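Galactokinase (Bifidobacterium longum subsp. infantis ATCC 15697 = JCM 1222 = DSM 20088, PDB 6TEQ) binds 2-deoxy-2-fluoro-galactose in its sugar pocket and, as a GHMP-family galactokinase, probably catalyses the ATP-dependent phosphorylation of galactose. Local coordinates at residues 45-50 and 246-251; 50-55 and 264-269; 300-305 and 334-339; 340-345 and 367-372. One frame throughout, in Å; residues are numbered along the deposited sequence. Where two conformers were deposited one is given.

Interaction 1 of 4, residues 45-50 and 246-251. With GAF (2-deoxy-2-fluoro-alpha-D-galactopyranose), chain M.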
# COMPACT_ATOMS: atom_id res chain seq x y z
N GLY A 45 11.70 0.96 0.32
CA GLY A 45 11.56 1.17 -1.12
C GLY A 45 10.36 2.03 -1.38
O GLY A 45 9.40 1.60 -1.99
N GLU A 46 10.46 3.24 -0.91
CA GLU A 46 9.37 4.20 -0.90
C GLU A 46 9.59 5.24 -1.98
O GLU A 46 10.71 5.71 -2.24
CB GLU A 46 9.29 4.89 0.46
CG GLU A 46 7.88 5.24 0.87
CD GLU A 46 7.11 3.97 1.27
OE1 GLU A 46 6.35 3.44 0.40
OE2 GLU A 46 7.31 3.47 2.43
N HIS A 47 8.51 5.46 -2.69
CA HIS A 47 8.50 6.37 -3.82
C HIS A 47 9.41 5.87 -4.93
O HIS A 47 9.98 6.69 -5.68
CB HIS A 47 8.71 7.77 -3.37
CG HIS A 47 7.53 8.41 -2.77
ND1 HIS A 47 6.47 8.91 -3.52
CD2 HIS A 47 7.18 8.58 -1.45
CE1 HIS A 47 5.57 9.35 -2.66
NE2 HIS A 47 5.96 9.16 -1.43
N THR A 48 9.49 4.56 -5.08
CA THR A 48 10.28 3.91 -6.11
C THR A 48 9.40 3.16 -7.09
O THR A 48 9.84 2.92 -8.21
CB THR A 48 11.25 2.92 -5.47
OG1 THR A 48 10.55 1.98 -4.67
CG2 THR A 48 12.29 3.59 -4.61
N ASP A 49 8.18 2.77 -6.71
CA ASP A 49 7.36 1.95 -7.62
C ASP A 49 7.12 2.62 -8.98
O ASP A 49 7.32 1.95 -10.03
CB ASP A 49 6.10 1.48 -6.95
CG ASP A 49 5.09 2.50 -6.46
OD1 ASP A 49 5.46 3.66 -6.33
OD2 ASP A 49 3.92 2.07 -6.26
N TYR A 50 6.70 3.87 -8.99
CA TYR A 50 6.35 4.57 -10.23
C TYR A 50 7.63 5.01 -10.94
O TYR A 50 7.54 5.51 -12.06
CB TYR A 50 5.41 5.75 -9.94
CG TYR A 50 5.85 6.73 -8.87
CD1 TYR A 50 6.85 7.67 -9.17
CD2 TYR A 50 5.26 6.74 -7.60
CE1 TYR A 50 7.31 8.57 -8.21
CE2 TYR A 50 5.65 7.67 -6.65
CZ TYR A 50 6.68 8.58 -6.96
OH TYR A 50 7.05 9.49 -6.01
N GLY A 246 -2.53 16.97 -4.50
CA GLY A 246 -1.62 17.26 -5.61
C GLY A 246 -0.17 16.97 -5.23
O GLY A 246 0.70 17.01 -6.12
N GLN A 247 0.13 16.77 -3.97
CA GLN A 247 1.56 16.62 -3.55
C GLN A 247 2.14 15.34 -4.18
O GLN A 247 3.27 15.36 -4.67
CB GLN A 247 1.64 16.67 -2.01
CG GLN A 247 1.21 18.02 -1.43
CD GLN A 247 1.63 18.11 0.02
OE1 GLN A 247 0.85 17.77 0.93
NE2 GLN A 247 2.88 18.52 0.25
N TYR A 248 1.45 14.22 -4.05
CA TYR A 248 1.95 12.90 -4.52
C TYR A 248 2.10 12.99 -6.04
O TYR A 248 3.13 12.64 -6.58
CB TYR A 248 1.00 11.80 -4.02
CG TYR A 248 1.32 10.41 -4.54
CD1 TYR A 248 2.18 9.59 -3.85
CD2 TYR A 248 0.88 9.98 -5.78
CE1 TYR A 248 2.52 8.33 -4.32
CE2 TYR A 248 1.18 8.73 -6.26
CZ TYR A 248 2.03 7.90 -5.56
OH TYR A 248 2.30 6.70 -6.12
N ALA A 249 1.12 13.57 -6.71
CA ALA A 249 1.16 13.75 -8.18
C ALA A 249 2.36 14.60 -8.54
O ALA A 249 3.00 14.31 -9.60
CB ALA A 249 -0.12 14.39 -8.68
N GLN A 250 2.66 15.64 -7.75
CA GLN A 250 3.82 16.51 -8.09
C GLN A 250 5.09 15.64 -8.03
O GLN A 250 5.88 15.68 -9.01
CB GLN A 250 3.93 17.75 -7.20
CG GLN A 250 5.08 18.68 -7.60
CD GLN A 250 5.07 19.12 -9.05
OE1 GLN A 250 4.21 19.91 -9.48
NE2 GLN A 250 6.02 18.59 -9.82
N ARG A 251 5.28 14.86 -6.97
CA ARG A 251 6.53 14.06 -6.85
C ARG A 251 6.70 13.21 -8.13
O ARG A 251 7.83 13.16 -8.70
CB ARG A 251 6.54 13.19 -5.61
CG ARG A 251 6.48 13.97 -4.30
CD ARG A 251 7.75 14.79 -4.09
NE ARG A 251 7.66 15.52 -2.83
CZ ARG A 251 6.93 16.61 -2.66
NH1 ARG A 251 6.20 17.11 -3.64
NH2 ARG A 251 6.85 17.15 -1.46
C1 GAF M . 1.39 5.54 -2.18
C2 GAF M . 1.10 4.89 -3.51
F2 GAF M . -0.17 4.42 -3.51
C3 GAF M . 2.07 3.76 -3.81
O3 GAF M . 1.93 3.37 -5.14
C4 GAF M . 3.54 4.21 -3.60
O4 GAF M . 3.99 5.13 -4.59
C5 GAF M . 3.68 4.80 -2.24
O5 GAF M . 2.78 5.88 -2.10
C6 GAF M . 5.07 5.30 -1.94
O6 GAF M . 6.02 4.24 -1.95
O1 GAF M . 1.00 4.56 -1.23

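Interaction 2 of 4, residues 50-55 and 264-269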
# COMPACT_ATOMS: atom_id res chain seq x y z
N TYR A 50 6.70 3.87 -8.99
CA TYR A 50 6.35 4.57 -10.23
C TYR A 50 7.63 5.01 -10.94
O TYR A 50 7.54 5.51 -12.06
CB TYR A 50 5.41 5.75 -9.94
CG TYR A 50 5.85 6.73 -8.87
CD1 TYR A 50 6.85 7.67 -9.17
CD2 TYR A 50 5.26 6.74 -7.60
CE1 TYR A 50 7.31 8.57 -8.21
CE2 TYR A 50 5.65 7.67 -6.65
CZ TYR A 50 6.68 8.58 -6.96
OH TYR A 50 7.05 9.49 -6.01
N ASN A 51 8.81 4.78 -10.33
CA ASN A 51 10.14 4.97 -10.97
C ASN A 51 10.74 3.64 -11.46
O ASN A 51 11.95 3.61 -11.72
CB ASN A 51 11.06 5.66 -9.97
CG ASN A 51 10.68 7.11 -9.74
OD1 ASN A 51 10.55 7.84 -10.71
ND2 ASN A 51 10.44 7.48 -8.47
N ALA A 52 9.96 2.56 -11.52
CA ALA A 52 10.39 1.22 -11.99
C ALA A 52 11.43 0.65 -11.01
O ALA A 52 12.33 -0.12 -11.41
CB ALA A 52 10.94 1.29 -13.42
N GLY A 53 11.34 1.01 -9.73
CA GLY A 53 12.33 0.62 -8.74
C GLY A 53 11.97 -0.67 -8.04
O GLY A 53 11.21 -1.48 -8.56
N LEU A 54 12.59 -0.84 -6.90
CA LEU A 54 12.39 -2.00 -6.01
C LEU A 54 11.57 -1.55 -4.82
O LEU A 54 11.76 -0.41 -4.33
CB LEU A 54 13.71 -2.56 -5.48
CG LEU A 54 14.64 -3.05 -6.57
CD1 LEU A 54 15.97 -3.48 -5.97
CD2 LEU A 54 14.03 -4.21 -7.35
N CYS A 55 10.74 -2.47 -4.32
CA CYS A 55 9.91 -2.26 -3.10
C CYS A 55 9.95 -3.53 -2.27
O CYS A 55 10.36 -4.59 -2.78
CB CYS A 55 8.47 -1.89 -3.44
SG CYS A 55 8.31 -0.66 -4.76
N VAL A 264 16.41 8.88 -20.14
CA VAL A 264 16.19 7.52 -19.68
C VAL A 264 14.70 7.29 -19.60
O VAL A 264 13.93 8.22 -19.34
CB VAL A 264 16.91 7.19 -18.36
CG1 VAL A 264 18.43 7.23 -18.55
CG2 VAL A 264 16.52 8.15 -17.22
N ALA A 265 14.30 6.06 -19.77
CA ALA A 265 12.84 5.74 -19.73
C ALA A 265 12.32 5.89 -18.29
O ALA A 265 11.11 6.23 -18.12
CB ALA A 265 12.60 4.35 -20.18
N ASN A 266 13.19 5.63 -17.31
CA ASN A 266 12.80 5.73 -15.89
C ASN A 266 14.04 5.86 -15.00
O ASN A 266 15.16 5.51 -15.43
CB ASN A 266 11.90 4.57 -15.44
CG ASN A 266 12.48 3.21 -15.79
OD1 ASN A 266 13.51 2.88 -15.23
ND2 ASN A 266 11.85 2.44 -16.68
N LEU A 267 13.85 6.26 -13.73
CA LEU A 267 15.01 6.50 -12.87
C LEU A 267 15.69 5.21 -12.46
O LEU A 267 16.78 5.26 -11.93
CB LEU A 267 14.61 7.37 -11.69
CG LEU A 267 14.29 8.83 -12.08
CD1 LEU A 267 13.74 9.61 -10.90
CD2 LEU A 267 15.46 9.57 -12.69
N ARG A 268 15.01 4.08 -12.59
CA ARG A 268 15.69 2.80 -12.32
C ARG A 268 16.86 2.61 -13.27
O ARG A 268 17.87 2.05 -12.81
CB ARG A 268 14.71 1.67 -12.42
CG ARG A 268 15.32 0.30 -12.32
CD ARG A 268 15.86 -0.06 -10.93
NE ARG A 268 16.19 -1.49 -10.88
CZ ARG A 268 15.33 -2.47 -10.67
NH1 ARG A 268 14.04 -2.21 -10.60
NH2 ARG A 268 15.75 -3.72 -10.68
N VAL A 269 16.73 3.00 -14.53
CA VAL A 269 17.91 2.99 -15.44
C VAL A 269 19.09 3.76 -14.80
O VAL A 269 20.20 3.26 -14.73
CB VAL A 269 17.55 3.60 -16.80
CG1 VAL A 269 18.80 3.60 -17.69
CG2 VAL A 269 16.34 2.96 -17.44
O HOH W 1 11.27 7.35 -13.37

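Interaction 3 of 4, residues 300-305 and 334-339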
# COMPACT_ATOMS: atom_id res chain seq x y z
N VAL A 300 15.80 12.87 -7.13
CA VAL A 300 16.62 11.81 -7.80
C VAL A 300 17.55 11.12 -6.81
O VAL A 300 17.62 9.89 -6.75
CB VAL A 300 17.35 12.32 -9.04
CG1 VAL A 300 18.39 11.31 -9.61
CG2 VAL A 300 16.31 12.64 -10.09
N ARG A 301 18.18 11.88 -5.94
CA ARG A 301 19.07 11.27 -4.92
C ARG A 301 18.23 10.30 -4.06
O ARG A 301 18.70 9.22 -3.75
CB ARG A 301 19.81 12.34 -4.14
CG ARG A 301 20.66 11.78 -3.01
CD ARG A 301 21.65 12.80 -2.54
NE ARG A 301 20.94 13.87 -1.93
CZ ARG A 301 21.20 15.12 -2.10
NH1 ARG A 301 22.20 15.45 -2.93
NH2 ARG A 301 20.44 16.03 -1.51
N HIS A 302 17.05 10.72 -3.59
CA HIS A 302 16.19 9.83 -2.81
C HIS A 302 15.99 8.58 -3.67
O HIS A 302 16.17 7.51 -3.11
CB HIS A 302 14.83 10.47 -2.49
CG HIS A 302 13.93 9.41 -1.98
ND1 HIS A 302 14.09 8.88 -0.77
CD2 HIS A 302 12.94 8.74 -2.59
CE1 HIS A 302 13.30 7.83 -0.61
NE2 HIS A 302 12.54 7.74 -1.72
N VAL A 303 15.54 8.69 -4.95
CA VAL A 303 15.08 7.47 -5.64
C VAL A 303 16.28 6.51 -5.77
O VAL A 303 16.15 5.30 -5.59
CB VAL A 303 14.45 7.81 -6.99
CG1 VAL A 303 14.16 6.57 -7.78
CG2 VAL A 303 13.16 8.61 -6.77
N VAL A 304 17.41 7.06 -6.11
CA VAL A 304 18.60 6.24 -6.42
C VAL A 304 19.05 5.55 -5.15
O VAL A 304 19.29 4.35 -5.19
CB VAL A 304 19.72 7.10 -7.00
CG1 VAL A 304 21.06 6.42 -6.94
CG2 VAL A 304 19.36 7.52 -8.40
N THR A 305 19.18 6.27 -4.07
CA THR A 305 19.67 5.71 -2.78
C THR A 305 18.64 4.72 -2.22
O THR A 305 19.01 3.73 -1.61
CB THR A 305 20.13 6.78 -1.79
OG1 THR A 305 19.01 7.59 -1.41
CG2 THR A 305 21.29 7.60 -2.34
N ASP A 334 15.04 9.23 6.64
CA ASP A 334 15.76 10.49 6.61
C ASP A 334 15.77 11.03 5.18
O ASP A 334 15.68 12.28 4.99
CB ASP A 334 17.17 10.37 7.18
CG ASP A 334 17.24 10.06 8.64
OD1 ASP A 334 16.21 10.13 9.35
OD2 ASP A 334 18.39 9.80 9.06
N SER A 335 15.88 10.15 4.22
CA SER A 335 15.85 10.55 2.81
C SER A 335 14.45 11.08 2.45
O SER A 335 14.35 12.05 1.72
CB SER A 335 16.21 9.39 1.98
OG SER A 335 16.27 9.71 0.61
N LEU A 336 13.41 10.37 2.87
CA LEU A 336 12.03 10.81 2.59
C LEU A 336 11.78 12.17 3.22
O LEU A 336 11.06 12.96 2.63
CB LEU A 336 11.07 9.80 3.12
CG LEU A 336 11.01 8.53 2.29
CD1 LEU A 336 10.44 7.36 3.05
CD2 LEU A 336 10.32 8.70 0.95
N ALA A 337 12.36 12.45 4.38
CA ALA A 337 12.13 13.75 5.05
C ALA A 337 12.93 14.87 4.38
O ALA A 337 12.32 15.95 4.11
CB ALA A 337 12.49 13.61 6.50
N ALA A 338 14.22 14.63 4.14
CA ALA A 338 15.10 15.73 3.66
C ALA A 338 15.11 15.86 2.15
O ALA A 338 15.15 17.01 1.65
CB ALA A 338 16.51 15.54 4.09
N ASP A 339 15.21 14.76 1.44
CA ASP A 339 15.36 14.80 -0.03
C ASP A 339 13.99 14.74 -0.69
O ASP A 339 13.82 15.37 -1.69
CB ASP A 339 16.32 13.72 -0.52
CG ASP A 339 17.77 14.16 -0.38
OD1 ASP A 339 18.05 15.43 -0.33
OD2 ASP A 339 18.65 13.29 -0.38
O HOH W 2 18.64 10.57 -0.36

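Interaction 4 of 4, residues 340-345 and 367-372. With GAF (2-deoxy-2-fluoro-alpha-D-galactopyranose), chain M.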
# COMPACT_ATOMS: atom_id res chain seq x y z
N TYR A 340 13.14 13.79 -0.29
CA TYR A 340 11.82 13.66 -0.94
C TYR A 340 10.76 14.58 -0.36
O TYR A 340 9.78 14.93 -1.10
CB TYR A 340 11.35 12.23 -1.01
CG TYR A 340 10.81 11.81 -2.34
CD1 TYR A 340 11.64 11.82 -3.47
CD2 TYR A 340 9.46 11.47 -2.51
CE1 TYR A 340 11.16 11.49 -4.70
CE2 TYR A 340 8.99 11.12 -3.78
CZ TYR A 340 9.85 11.09 -4.87
OH TYR A 340 9.39 10.76 -6.11
N GLU A 341 10.99 15.10 0.85
CA GLU A 341 10.12 16.16 1.46
C GLU A 341 8.67 15.66 1.46
O GLU A 341 7.76 16.40 1.05
CB GLU A 341 10.33 17.50 0.78
CG GLU A 341 11.72 18.04 1.00
CD GLU A 341 11.79 19.44 0.42
OE1 GLU A 341 12.00 19.56 -0.83
OE2 GLU A 341 11.44 20.39 1.17
N VAL A 342 8.46 14.43 1.96
CA VAL A 342 7.08 13.88 2.07
C VAL A 342 6.72 13.56 3.52
O VAL A 342 5.76 12.87 3.75
CB VAL A 342 6.84 12.66 1.15
CG1 VAL A 342 7.05 13.02 -0.30
CG2 VAL A 342 7.70 11.47 1.58
N THR A 343 7.48 14.05 4.49
CA THR A 343 7.12 13.85 5.90
C THR A 343 6.44 15.10 6.44
O THR A 343 6.40 16.17 5.77
CB THR A 343 8.34 13.44 6.73
OG1 THR A 343 9.22 14.54 6.88
CG2 THR A 343 9.03 12.20 6.17
N VAL A 344 5.90 14.95 7.62
CA VAL A 344 5.19 16.00 8.38
C VAL A 344 5.64 15.82 9.80
O VAL A 344 6.16 14.75 10.16
CB VAL A 344 3.66 15.91 8.22
CG1 VAL A 344 3.24 16.10 6.78
CG2 VAL A 344 3.10 14.61 8.78
N PRO A 345 5.41 16.82 10.67
CA PRO A 345 5.94 16.72 12.03
C PRO A 345 5.49 15.47 12.77
O PRO A 345 6.29 14.95 13.52
CB PRO A 345 5.42 18.00 12.70
CG PRO A 345 5.44 18.96 11.52
CD PRO A 345 4.91 18.17 10.34
N GLY A 367 2.90 6.57 1.15
CA GLY A 367 3.09 7.80 0.38
C GLY A 367 3.62 8.95 1.18
O GLY A 367 4.30 9.76 0.64
N GLY A 368 3.33 9.00 2.46
CA GLY A 368 3.70 10.15 3.27
C GLY A 368 2.61 11.19 3.42
O GLY A 368 1.43 10.89 3.20
N PHE A 369 3.05 12.41 3.79
CA PHE A 369 2.18 13.61 3.97
C PHE A 369 1.24 13.38 5.14
O PHE A 369 0.32 14.16 5.31
CB PHE A 369 1.40 13.87 2.68
CG PHE A 369 2.26 13.95 1.46
CD1 PHE A 369 3.12 15.02 1.30
CD2 PHE A 369 2.15 12.99 0.46
CE1 PHE A 369 3.92 15.07 0.17
CE2 PHE A 369 2.93 13.08 -0.68
CZ PHE A 369 3.80 14.13 -0.82
N GLY A 370 1.53 12.38 5.97
CA GLY A 370 0.61 11.90 6.99
C GLY A 370 0.72 10.41 7.09
O GLY A 370 1.68 9.86 6.50
N GLY A 371 -0.21 9.79 7.81
CA GLY A 371 -0.32 8.34 7.85
C GLY A 371 0.53 7.75 8.93
O GLY A 371 0.52 8.22 10.06
N SER A 372 1.21 6.66 8.57
CA SER A 372 1.80 5.77 9.60
C SER A 372 3.33 5.73 9.56
O SER A 372 3.95 5.93 8.48
CB SER A 372 1.25 4.36 9.52
OG SER A 372 -0.15 4.32 9.55
C1 GAF M . 1.39 5.54 -2.18
C2 GAF M . 1.10 4.89 -3.51
F2 GAF M . -0.17 4.42 -3.51
C3 GAF M . 2.07 3.76 -3.81
O3 GAF M . 1.93 3.37 -5.14
C4 GAF M . 3.54 4.21 -3.60
O4 GAF M . 3.99 5.13 -4.59
C5 GAF M . 3.68 4.80 -2.24
O5 GAF M . 2.78 5.88 -2.10
C6 GAF M . 5.07 5.30 -1.94
O6 GAF M . 6.02 4.24 -1.95
O1 GAF M . 1.00 4.56 -1.23

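Interaction 1 of 4, residues 45-50 and 246-251
Tyr50 and Tyr248 form an offset edge-to-face pair: their planes stand 83° apart, and the edge of Tyr50 is directed at the face of Tyr248, with Tyr50 CE2 3.8 Å from Tyr248 CZ. The His47 ring instead meets that of Tyr248 rim to rim, His47 CE1 lying 3.6 Å from Tyr248 CD1.

Hydrogen bonds hold the rotation of the His47 ring. His47 ND1 and Tyr50 OH share a 2.6 Å hydrogen bond of undetermined direction, while His47 NE2 bonds to Gly367 O, so both imidazole nitrogens are engaged. Tyr50 OH also bonds to Tyr340 OH and touches CB of Arg251, whose guanidinium turns away to the carbonyls of Tyr340 and Glu341.

Sugar contacts come from both segments. The backbone N-H of His47 gives a nearly straight bond (176°) to O6 of the fluorogalactose, and C6 of the sugar sits over the centre of the imidazole face. Glu46 OE1 lies 2.5 Å from O6, Asp49 OD2 2.6 Å from O3, Asp49 OD1 2.7 Å from O4, and Tyr248 OH 2.8 Å from O4. The Asp49 carboxylate also has Leu190 as a polar partner. A chi1 of 174° sets Tyr248 CG anti to the backbone N, and the ring beyond it reaches the sugar. The chemistry is consistent with recognition of O3, O4 and O6 by polar groups, with an edge-to-face tyrosine pair and a rim-to-rim histidine lining this side of the pocket.

Interaction 2 of 4, residues 50-55 and 264-269
Arg268 runs beside the backbone of Ala52, and its side-chain atoms from CB to NH1 gather round Ala52 O. Arg268 CB lies 3.1 Å from Ala52 O, and Arg268 CG, anti to the backbone N (chi1 173°), stays 3.2 Å from the same oxygen. Next, chi2 (69°) bends the chain and places Arg268 CD 3.6 Å from Ala52 O, and NE forms a salt bridge with Asp272. At the tip, Arg268 NH1 donates to Ala52 O over 2.8 Å with an N-H...O angle of 146°, the oxygen tilted somewhat from the guanidinium plane; NH1 also pairs with Asp207. Leu54 CG sits over one guanidinium face, offset toward the rim, while Leu54 CD2 lies 3.8 Å from Arg268 NH2. The charged end is thus held at its edge by polar atoms and packed by leucine on a face.

At the backbone, Arg268 N makes a weak bond to Asn51 O. Asn266, the N-cap residue, accepts from Val269 N through OD1, and its amide carbon CG packs 3.4 Å from Ala52 CB. A water links Asn51 OD1 to Leu267 N, 2.8 Å from each, while Asn51 ND2 bonds to His47 O.

The contact therefore sets the N-terminal end of helix 267-276 against the turn leading into strand 54-70. Helix 294-318 adjoins both sides, through Val303 on Asn51 and Arg311 on Leu54 and Arg268.

Interaction 3 of 4, residues 300-305 and 334-339
An antiparallel helix pair brings Arg301 and His302 of helix 294-318 against Ser335 and Leu336 of helix 322-338, and Asp339, which follows. The axes of the two short segments run at 167° to each other and approach to 9.6 Å, and the pair belongs to the helices beside the sugar-binding loop of this GHMP kinase.

Arg301 and Asp339 form a two-pronged, side-on salt bridge. Arg301 NE donates to Asp339 OD2 over 2.8 Å and Arg301 NH2 to Asp339 OD1 over 2.7 Å, both bonds nearly straight. Although both acceptors lie close to the guanidinium plane, that plane is turned 43° from the carboxylate: NE meets OD2 from above the carboxylate plane, and NH2 reaches OD1 on the syn side but likewise tilted from the plane. The bend of Arg301 at chi3 (67°) places NE for this grip.

His302 ND1 and Ser335 OG are 2.7 Å apart in a hydrogen bond whose donor is not determined, with OG at the edge of the ring. The other ring nitrogen, NE2, bonds to Glu46 O, connecting the helix pair to the loop that carries sugar-binding residues. Leu336 CD2 packs obliquely against the same ring, 3.5 Å from His302 CE1.

One water ties the polar groups together: it donates to Asp339 OD2 at 2.7 Å, lies 2.7 Å from Ser335 OG, and donates over a longer 3.2 Å to Thr305 OG1.

Interaction 4 of 4, residues 340-345 and 367-372
Phe369 CG is anti to its carbonyl carbon (chi1 -52°), and Val342 CG1 is likewise anti to its own (chi1 -60°); these rotations bring the phenyl ring and the valine together. Val342 CB lies over one face of the Phe369 ring in a CH-pi contact, 4.1 Å from the centroid and offset toward the rim, while Val342 CG1 touches Phe369 CZ at 3.5 Å.

Beside this packing the backbones join directly. Phe369 N donates to Val342 O over 2.7 Å with an N-H...O angle of 162°, and Gly368 CA makes a C-H...O contact of 3.4 Å to Val342 O. Gly368, with its positive phi, lets its CA approach that oxygen this closely. Further on, Val344 CG1 packs 3.8 Å from Phe369 C, and CG2 lies near Gly370 N. Gly367, a residue of the sugar pocket, brings its CA 3.2 Å from O5 of the fluorogalactose.

In the fold, the contact joins the loop between helices 322-338 and 345-356 to the glycine-rich loop between strands 361-365 and 372-378. Gln247 and Arg251 of helix 247-262 touch Phe369, and Leu336 of helix 322-338 and Met364 of strand 361-365 touch Val342.

Along the chain, interactions 1 and 2 interlock, their segments alternating and sharing Tyr50; interaction 3 and then interaction 4 open after both have closed. Interaction 1 is the hub: its centre is about 11 Å from those of interactions 3 and 4 and about 12 Å from that of interaction 2, whereas the centres of interactions 2 and 4 lie about 21 Å apart. Helices 247-262 and 267-276, consecutive in sequence, serve interactions 1 and 2, and the exit of helix 322-338 leads from interaction 3 into interaction 4. The sugar touches interactions 1 and 4, so the galactose pocket is assembled from distant chain regions, with interactions 2 and 3 packed next to the pocket loop.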